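Local coordinates for transferrin binding protein B (Actinobacillus suis, PDB 3PQU), which probably binds host transferrin at the bacterial surface, as an outer-membrane lipoprotein that takes part in iron acquisition, at residues Asp67-Leu72 with Thr179-Thr184; Lys166-Tyr172 with Glu232-Asp238. All coordinates share one frame; numbering follows the deposited sequence.

How the contacts relate
Both contacts use the strand 170-183 of the N-lobe barrel, one near each end, and their nearest atoms lie about 15 Å apart. Contact 2 pairs its start with strand 229-236, its neighbour in the curled antiparallel sheet; contact 1 lays the short strand 69-70, from the sequence family of the N-lobe handle, along its far end. Contact 1 is the smaller, resting on three backbone bonds, a leucine and a shared water, and lies farther from the centre of the chain. Contact 2 has a true inside and outside: Val235, Tyr172, Phe233 and Phe237 are buried within the barrel, while carboxylates, an amide and waters gather at its exposed end.

Contact 1 of 2, residues Asp67-Leu72 with Thr179-Thr184; sequences DTTDEL and TSDVKT
Leu72 sets CG beside its own backbone N (chi1 -74°), and that rotation lays the branched end across the backbone of residues 179-184: CD1 comes 3.5 Å from Ser180 C, and CG rests 3.8 Å from Asp181 CB. Asp181, with chi1 at 63°, tucks CG between its backbone N and carbonyl carbon. A water lies 2.8 Å from Asp181 OD1, placed to donate to it, and accepts the N-H of Leu72, so it bridges the two segments just where direct pairing stops. Tyr186 OH is hydrogen-bonded to OD2 of the same carboxylate.

Next along, Asp70 and Val182 form an antiparallel hydrogen-bonded pair. Val182 N gives to Asp70 O at 3.0 Å, whereas Asp70 N reaches Val182 O at 3.1 Å from well above the carbonyl plane, 42° out of it. Their CB atoms meet at 4.0 Å on one face of the sheet; Asp70 OD1 accepts a hydrogen bond from Arg50 N. On the other face Thr69 CG2 brushes Lys183 CG. The last bond runs from Thr184 N to Thr68 O at 2.9 Å, and Thr184 OG1 lies 3.5 Å from Thr68 CB, the two side chains crossing nearly at right angles.

In the fold, this ribbon joins the strand 69-70 of the handle sequence to the end of barrel strand 170-183. On the barrel side Thr179 and Asp181 make backbone bonds to Phe319 and Ser317 around strand 318-326, and Ser180 and Lys183 bond to Ala202 and Gly197 in the connection between strands 170-183 and 218-219.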
ATOM      1  N   ASP A  67     -36.456  10.165  10.660  1.00 27.10           N
ATOM      2  CA  ASP A  67     -35.643   9.083  10.136  1.00 19.37           C
ATOM      3  C   ASP A  67     -35.547   7.945  11.152  1.00 29.85           C
ATOM      4  O   ASP A  67     -35.406   8.181  12.360  1.00 28.71           O
ATOM      5  CB  ASP A  67     -34.224   9.575   9.824  1.00 26.54           C
ATOM      6  CG  ASP A  67     -34.184  10.538   8.665  1.00 30.28           C
ATOM      7  OD1 ASP A  67     -35.266  10.946   8.196  1.00 34.37           O
ATOM      8  OD2 ASP A  67     -33.071  10.892   8.226  1.00 31.59           O
ATOM      9  N   THR A  68     -35.627   6.709  10.665  1.00 19.31           N
ATOM     10  CA  THR A  68     -35.416   5.543  11.524  1.00 19.80           C
ATOM     11  C   THR A  68     -34.059   4.890  11.301  1.00 19.48           C
ATOM     12  O   THR A  68     -33.727   3.931  11.992  1.00 21.73           O
ATOM     13  CB  THR A  68     -36.453   4.454  11.264  1.00 23.97           C
ATOM     14  OG1 THR A  68     -36.348   4.030   9.890  1.00 32.73           O
ATOM     15  CG2 THR A  68     -37.874   4.988  11.541  1.00 34.52           C
ATOM     16  N   THR A  69     -33.293   5.378  10.325  1.00 21.75           N
ATOM     17  CA  THR A  69     -32.008   4.771   9.988  1.00 20.91           C
ATOM     18  C   THR A  69     -30.926   5.777   9.607  1.00 24.90           C
ATOM     19  O   THR A  69     -31.212   6.909   9.236  1.00 21.12           O
ATOM     20  CB  THR A  69     -32.147   3.861   8.763  1.00 27.07           C
ATOM     21  OG1 THR A  69     -32.431   4.674   7.620  1.00 27.91           O
ATOM     22  CG2 THR A  69     -33.270   2.840   8.954  1.00 29.13           C
ATOM     23  N   ASP A  70     -29.676   5.329   9.654  1.00 18.15           N
ATOM     24  CA  ASP A  70     -28.589   6.014   8.966  1.00 21.51           C
ATOM     25  C   ASP A  70     -27.632   4.932   8.481  1.00 20.05           C
ATOM     26  O   ASP A  70     -26.953   4.269   9.276  1.00 18.77           O
ATOM     27  CB  ASP A  70     -27.864   7.033   9.860  1.00 17.54           C
ATOM     28  CG  ASP A  70     -26.888   7.905   9.070  1.00 33.02           C
ATOM     29  OD1 ASP A  70     -25.729   8.083   9.507  1.00 31.12           O
ATOM     30  OD2 ASP A  70     -27.271   8.394   7.985  1.00 40.19           O
ATOM     31  N   GLU A  71     -27.584   4.764   7.168  1.00 19.40           N
ATOM     32  CA  GLU A  71     -27.002   3.575   6.557  1.00 23.71           C
ATOM     33  C   GLU A  71     -25.502   3.670   6.361  1.00 26.55           C
ATOM     34  O   GLU A  71     -24.946   4.752   6.262  1.00 25.30           O
ATOM     35  CB  GLU A  71     -27.687   3.299   5.202  1.00 13.51           C
ATOM     36  CG  GLU A  71     -29.166   3.017   5.354  1.00 21.72           C
ATOM     37  CD  GLU A  71     -29.816   2.678   4.019  1.00 67.94           C
ATOM     38  OE1 GLU A  71     -31.015   2.324   4.016  1.00 77.68           O
ATOM     39  OE2 GLU A  71     -29.120   2.758   2.978  1.00 56.19           O
ATOM     40  N   LEU A  72     -24.849   2.519   6.327  1.00 19.80           N
ATOM     41  CA  LEU A  72     -23.484   2.455   5.841  1.00 20.32           C
ATOM     42  C   LEU A  72     -23.574   2.115   4.352  1.00 25.80           C
ATOM     43  O   LEU A  72     -24.431   1.353   3.940  1.00 21.46           O
ATOM     44  CB  LEU A  72     -22.715   1.366   6.584  1.00 16.08           C
ATOM     45  CG  LEU A  72     -22.295   1.647   8.028  1.00 17.75           C
ATOM     46  CD1 LEU A  72     -21.803   0.363   8.726  1.00 14.41           C
ATOM     47  CD2 LEU A  72     -21.212   2.724   8.045  1.00 17.10           C
ATOM     48  N   THR A 179     -17.638   0.079  13.372  1.00 13.95           N
ATOM     49  CA  THR A 179     -18.876   0.808  13.569  1.00 13.69           C
ATOM     50  C   THR A 179     -19.976   0.036  12.839  1.00 19.15           C
ATOM     51  O   THR A 179     -19.736  -0.524  11.765  1.00 10.70           O
ATOM     52  CB  THR A 179     -18.832   2.263  13.021  1.00 15.06           C
ATOM     53  OG1 THR A 179     -20.101   2.886  13.248  1.00 16.05           O
ATOM     54  CG2 THR A 179     -18.551   2.303  11.502  1.00 12.75           C
ATOM     55  N   SER A 180     -21.165  -0.008  13.443  1.00  9.67           N
ATOM     56  CA  SER A 180     -22.362  -0.532  12.801  1.00 10.07           C
ATOM     57  C   SER A 180     -23.007   0.573  11.985  1.00 17.30           C
ATOM     58  O   SER A 180     -22.487   1.690  11.914  1.00 12.18           O
ATOM     59  CB  SER A 180     -23.376  -1.029  13.846  1.00 10.03           C
ATOM     60  OG  SER A 180     -23.949   0.050  14.597  1.00 16.86           O
ATOM     61  N   ASP A 181     -24.145   0.260  11.360  1.00 12.77           N
ATOM     62  CA  ASP A 181     -25.024   1.303  10.868  1.00 15.99           C
ATOM     63  C   ASP A 181     -26.042   1.622  11.960  1.00 17.37           C
ATOM     64  O   ASP A 181     -25.962   1.089  13.062  1.00 16.37           O
ATOM     65  CB  ASP A 181     -25.740   0.885   9.563  1.00 19.40           C
ATOM     66  CG  ASP A 181     -26.656  -0.326   9.748  1.00 26.43           C
ATOM     67  OD1 ASP A 181     -27.500  -0.582   8.853  1.00 23.98           O
ATOM     68  OD2 ASP A 181     -26.512  -1.024  10.777  1.00 20.88           O
ATOM     69  N   VAL A 182     -27.015   2.472  11.652  1.00 18.07           N
ATOM     70  CA  VAL A 182     -27.995   2.870  12.652  1.00 15.40           C
ATOM     71  C   VAL A 182     -29.405   2.449  12.244  1.00 21.84           C
ATOM     72  O   VAL A 182     -29.788   2.627  11.095  1.00 13.59           O
ATOM     73  CB  VAL A 182     -27.931   4.396  12.888  1.00 14.70           C
ATOM     74  CG1 VAL A 182     -29.245   4.919  13.495  1.00 24.48           C
ATOM     75  CG2 VAL A 182     -26.719   4.757  13.784  1.00 13.94           C
ATOM     76  N   LYS A 183     -30.151   1.859  13.178  1.00 14.49           N
ATOM     77  CA  LYS A 183     -31.584   1.569  12.996  1.00 17.18           C
ATOM     78  C   LYS A 183     -32.277   1.687  14.345  1.00 20.26           C
ATOM     79  O   LYS A 183     -31.854   1.060  15.314  1.00 19.24           O
ATOM     80  CB  LYS A 183     -31.804   0.117  12.521  1.00 17.66           C
ATOM     81  CG  LYS A 183     -31.478  -0.144  11.083  1.00 18.69           C
ATOM     82  CD  LYS A 183     -31.551  -1.623  10.777  1.00 33.49           C
ATOM     83  CE  LYS A 183     -31.070  -1.928   9.363  1.00 28.89           C
ATOM     84  NZ  LYS A 183     -31.350  -3.355   8.965  1.00 30.55           N
ATOM     85  N   THR A 184     -33.360   2.439  14.416  1.00 17.97           N
ATOM     86  CA  THR A 184     -34.073   2.564  15.682  1.00 21.44           C
ATOM     87  C   THR A 184     -34.636   1.203  16.136  1.00 23.51           C
ATOM     88  O   THR A 184     -34.925   1.002  17.314  1.00 29.63           O
ATOM     89  CB  THR A 184     -35.212   3.602  15.596  1.00 27.23           C
ATOM     90  OG1 THR A 184     -36.056   3.277  14.488  1.00 28.68           O
ATOM     91  CG2 THR A 184     -34.652   5.010  15.411  1.00 18.91           C
TER
HETATM   92  O   HOH W   1     -26.365   0.045   6.331  1.00 15.89           O

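Contact 2 of 2, residues Lys166-Tyr172 with Glu232-Asp238; sequences KGNKVTY and EFAVDFD
Tyr172, Val235 and Phe237 meet on the inner face of two neighbouring strands of the N-lobe beta barrel. Val235 CG1 sits over the centre of the Phe237 ring, 3.3 Å above its plane, while Val235 CG2 packs 3.6 Å from Tyr172 CE2. The two aromatic side chains come from opposite directions, and the phenol oxygen Tyr172 OH arrives at the rim of the phenylalanine, 3.2 Å from Phe237 CZ; that hydroxyl is hydrogen-bonded to Ala304 O. Val170 CG2 touches the same ring in its plane. Strands 260-271, 306-312 and 318-326 close round this group with Ile270, Met307 and Ala324, and Phe233 meets the ring of Phe322.

Four backbone bonds hold the antiparallel ladder, two at Val170-Val235 and two at Tyr172-Phe233; the shortest joins Val235 N to Val170 O at 2.7 Å. Between them Thr171 and Ala234 form the non-hydrogen-bonded pair and point outward. Here a water links Thr171 OG1 to Glu232 OE2.

Beyond the ladder the contact turns polar. Asn168 and Asp236 lie side by side with amide and carboxylate planes 84° apart. Asn168 ND2 makes a nearly straight bond to Asp236 OD1, which also accepts from Asn239 N. Asp238 N gives to Gly167 O at 3.0 Å. Asp238, its CG beside the backbone N (chi1 -68°), returns its carboxylate to Gly167: the glycine N-H meets OD1 at 2.9 Å from above the carboxylate plane, and a water donates to that same OD1 while accepting a long bond from Lys166 NZ, which is salt-bridged to Glu334.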
ATOM      1  N   LYS A 166       9.662 -15.856   4.898  1.00 29.08           N
ATOM      2  CA  LYS A 166       9.513 -17.228   4.429  1.00 46.13           C
ATOM      3  C   LYS A 166       8.924 -18.054   5.572  1.00 41.73           C
ATOM      4  O   LYS A 166       9.164 -17.753   6.741  1.00 38.33           O
ATOM      5  CB  LYS A 166      10.885 -17.798   4.058  1.00 35.77           C
ATOM      6  CG  LYS A 166      11.644 -16.991   3.025  1.00 49.38           C
ATOM      7  CD  LYS A 166      11.119 -17.268   1.637  1.00 69.43           C
ATOM      8  CE  LYS A 166      11.341 -18.719   1.246  1.00 81.85           C
ATOM      9  NZ  LYS A 166      10.694 -19.048  -0.055  1.00 90.64           N
ATOM     10  N   GLY A 167       8.165 -19.096   5.242  1.00 36.59           N
ATOM     11  CA  GLY A 167       7.614 -19.968   6.266  1.00 43.78           C
ATOM     12  C   GLY A 167       6.135 -20.271   6.134  1.00 41.87           C
ATOM     13  O   GLY A 167       5.414 -19.600   5.392  1.00 37.16           O
ATOM     14  N   ASN A 168       5.686 -21.286   6.864  1.00 33.30           N
ATOM     15  CA  ASN A 168       4.300 -21.753   6.813  1.00 30.61           C
ATOM     16  C   ASN A 168       3.425 -21.163   7.910  1.00 29.73           C
ATOM     17  O   ASN A 168       2.202 -21.310   7.876  1.00 29.50           O
ATOM     18  CB  ASN A 168       4.237 -23.283   6.916  1.00 31.88           C
ATOM     19  CG  ASN A 168       4.730 -23.978   5.657  1.00 55.25           C
ATOM     20  OD1 ASN A 168       5.533 -24.910   5.722  1.00 54.11           O
ATOM     21  ND2 ASN A 168       4.248 -23.528   4.505  1.00 49.74           N
ATOM     22  N   LYS A 169       4.039 -20.525   8.903  1.00 23.96           N
ATOM     23  CA  LYS A 169       3.237 -19.941   9.965  1.00 31.30           C
ATOM     24  C   LYS A 169       3.945 -18.805  10.675  1.00 28.67           C
ATOM     25  O   LYS A 169       4.848 -19.026  11.479  1.00 36.80           O
ATOM     26  CB  LYS A 169       2.815 -21.014  10.971  1.00 39.45           C
ATOM     27  CG  LYS A 169       1.907 -20.505  12.085  1.00 36.94           C
ATOM     28  CD  LYS A 169       1.533 -21.628  13.047  1.00 50.11           C
ATOM     29  CE  LYS A 169       0.501 -21.170  14.067  1.00 70.23           C
ATOM     30  NZ  LYS A 169      -0.033 -22.305  14.872  1.00 76.29           N
ATOM     31  N   VAL A 170       3.534 -17.583  10.366  1.00 20.96           N
ATOM     32  CA  VAL A 170       4.014 -16.414  11.095  1.00 28.54           C
ATOM     33  C   VAL A 170       2.816 -15.778  11.789  1.00 26.77           C
ATOM     34  O   VAL A 170       1.810 -15.473  11.138  1.00 20.80           O
ATOM     35  CB  VAL A 170       4.677 -15.388  10.158  1.00 25.86           C
ATOM     36  CG1 VAL A 170       5.151 -14.164  10.957  1.00 23.66           C
ATOM     37  CG2 VAL A 170       5.848 -16.033   9.399  1.00 33.78           C
ATOM     38  N   THR A 171       2.921 -15.588  13.102  1.00 20.76           N
ATOM     39  CA  THR A 171       1.818 -15.060  13.909  1.00 28.19           C
ATOM     40  C   THR A 171       1.919 -13.549  14.074  1.00 25.69           C
ATOM     41  O   THR A 171       2.999 -13.035  14.358  1.00 21.49           O
ATOM     42  CB  THR A 171       1.779 -15.713  15.312  1.00 33.60           C
ATOM     43  OG1 THR A 171       1.429 -17.085  15.167  1.00 34.27           O
ATOM     44  CG2 THR A 171       0.722 -15.033  16.207  1.00 33.65           C
ATOM     45  N   TYR A 172       0.800 -12.850  13.865  1.00 20.24           N
ATOM     46  CA  TYR A 172       0.688 -11.408  14.106  1.00 19.47           C
ATOM     47  C   TYR A 172      -0.376 -11.223  15.161  1.00 26.58           C
ATOM     48  O   TYR A 172      -1.396 -11.917  15.124  1.00 18.45           O
ATOM     49  CB  TYR A 172       0.225 -10.644  12.849  1.00 16.65           C
ATOM     50  CG  TYR A 172       1.232 -10.624  11.718  1.00 22.85           C
ATOM     51  CD1 TYR A 172       1.937  -9.470  11.399  1.00 17.78           C
ATOM     52  CD2 TYR A 172       1.491 -11.768  10.983  1.00 20.98           C
ATOM     53  CE1 TYR A 172       2.871  -9.464  10.360  1.00 20.07           C
ATOM     54  CE2 TYR A 172       2.418 -11.770   9.953  1.00 20.52           C
ATOM     55  CZ  TYR A 172       3.104 -10.628   9.647  1.00 21.94           C
ATOM     56  OH  TYR A 172       4.027 -10.670   8.622  1.00 26.53           O
ATOM     57  N   GLU A 232      -5.837 -11.913  16.253  1.00 17.95           N
ATOM     58  CA  GLU A 232      -4.673 -12.754  16.038  1.00 19.17           C
ATOM     59  C   GLU A 232      -4.722 -13.368  14.645  1.00 19.83           C
ATOM     60  O   GLU A 232      -5.783 -13.794  14.185  1.00 23.14           O
ATOM     61  CB  GLU A 232      -4.567 -13.839  17.110  1.00 22.90           C
ATOM     62  CG  GLU A 232      -3.243 -14.603  17.014  1.00 35.94           C
ATOM     63  CD  GLU A 232      -2.977 -15.516  18.206  1.00 51.97           C
ATOM     64  OE1 GLU A 232      -3.496 -15.242  19.314  1.00 64.06           O
ATOM     65  OE2 GLU A 232      -2.233 -16.505  18.025  1.00 48.46           O
ATOM     66  N   PHE A 233      -3.580 -13.376  13.963  1.00 15.05           N
ATOM     67  CA  PHE A 233      -3.491 -13.988  12.636  1.00 17.61           C
ATOM     68  C   PHE A 233      -2.344 -14.996  12.507  1.00 22.37           C
ATOM     69  O   PHE A 233      -1.281 -14.826  13.108  1.00 23.55           O
ATOM     70  CB  PHE A 233      -3.329 -12.916  11.562  1.00 18.14           C
ATOM     71  CG  PHE A 233      -4.413 -11.878  11.573  1.00 20.93           C
ATOM     72  CD1 PHE A 233      -5.524 -12.015  10.759  1.00 15.73           C
ATOM     73  CD2 PHE A 233      -4.321 -10.761  12.402  1.00 17.79           C
ATOM     74  CE1 PHE A 233      -6.540 -11.055  10.758  1.00 16.40           C
ATOM     75  CE2 PHE A 233      -5.324  -9.801  12.411  1.00 20.07           C
ATOM     76  CZ  PHE A 233      -6.443  -9.950  11.582  1.00 14.59           C
ATOM     77  N   ALA A 234      -2.566 -16.037  11.711  1.00 17.94           N
ATOM     78  CA  ALA A 234      -1.527 -17.011  11.396  1.00 23.20           C
ATOM     79  C   ALA A 234      -1.290 -16.936   9.890  1.00 25.98           C
ATOM     80  O   ALA A 234      -2.159 -17.309   9.110  1.00 19.93           O
ATOM     81  CB  ALA A 234      -1.967 -18.423  11.815  1.00 17.11           C
ATOM     82  N   VAL A 235      -0.136 -16.422   9.474  1.00 21.37           N
ATOM     83  CA  VAL A 235       0.104 -16.212   8.050  1.00 17.20           C
ATOM     84  C   VAL A 235       0.992 -17.309   7.466  1.00 17.95           C
ATOM     85  O   VAL A 235       2.098 -17.546   7.955  1.00 29.23           O
ATOM     86  CB  VAL A 235       0.750 -14.837   7.763  1.00 23.43           C
ATOM     87  CG1 VAL A 235       1.005 -14.684   6.260  1.00 31.17           C
ATOM     88  CG2 VAL A 235      -0.124 -13.700   8.291  1.00 18.19           C
ATOM     89  N   ASP A 236       0.513 -17.971   6.417  1.00 24.97           N
ATOM     90  CA  ASP A 236       1.297 -19.007   5.736  1.00 17.83           C
ATOM     91  C   ASP A 236       1.866 -18.383   4.466  1.00 35.11           C
ATOM     92  O   ASP A 236       1.257 -18.452   3.392  1.00 22.97           O
ATOM     93  CB  ASP A 236       0.401 -20.207   5.405  1.00 23.45           C
ATOM     94  CG  ASP A 236       1.153 -21.359   4.710  1.00 37.10           C
ATOM     95  OD1 ASP A 236       2.280 -21.176   4.186  1.00 30.46           O
ATOM     96  OD2 ASP A 236       0.579 -22.463   4.658  1.00 35.31           O
ATOM     97  N   PHE A 237       3.023 -17.750   4.589  1.00 30.70           N
ATOM     98  CA  PHE A 237       3.575 -17.000   3.469  1.00 28.86           C
ATOM     99  C   PHE A 237       3.942 -17.915   2.301  1.00 36.50           C
ATOM    100  O   PHE A 237       3.732 -17.564   1.137  1.00 30.32           O
ATOM    101  CB  PHE A 237       4.782 -16.160   3.909  1.00 29.94           C
ATOM    102  CG  PHE A 237       4.408 -14.904   4.676  1.00 31.26           C
ATOM    103  CD1 PHE A 237       3.882 -13.789   4.015  1.00 26.35           C
ATOM    104  CD2 PHE A 237       4.602 -14.830   6.051  1.00 18.84           C
ATOM    105  CE1 PHE A 237       3.537 -12.631   4.720  1.00 23.05           C
ATOM    106  CE2 PHE A 237       4.270 -13.681   6.769  1.00 19.19           C
ATOM    107  CZ  PHE A 237       3.732 -12.570   6.098  1.00 28.10           C
ATOM    108  N   ASP A 238       4.477 -19.092   2.606  1.00 27.79           N
ATOM    109  CA  ASP A 238       4.859 -20.038   1.551  1.00 32.22           C
ATOM    110  C   ASP A 238       3.675 -20.492   0.677  1.00 37.68           C
ATOM    111  O   ASP A 238       3.843 -20.727  -0.517  1.00 34.66           O
ATOM    112  CB  ASP A 238       5.608 -21.238   2.144  1.00 34.46           C
ATOM    113  CG  ASP A 238       6.975 -20.858   2.700  1.00 54.03           C
ATOM    114  OD1 ASP A 238       7.392 -19.687   2.532  1.00 49.61           O
ATOM    115  OD2 ASP A 238       7.634 -21.730   3.305  1.00 55.25           O
TER
HETATM  116  O   HOH W   2       7.705 -17.888   0.498  1.00 51.00           O
HETATM  117  O   HOH W   3       7.475 -24.298   3.173  1.00 57.67           O
HETATM  118  O   HOH W   4      -1.257 -17.746  15.554  1.00 38.61           O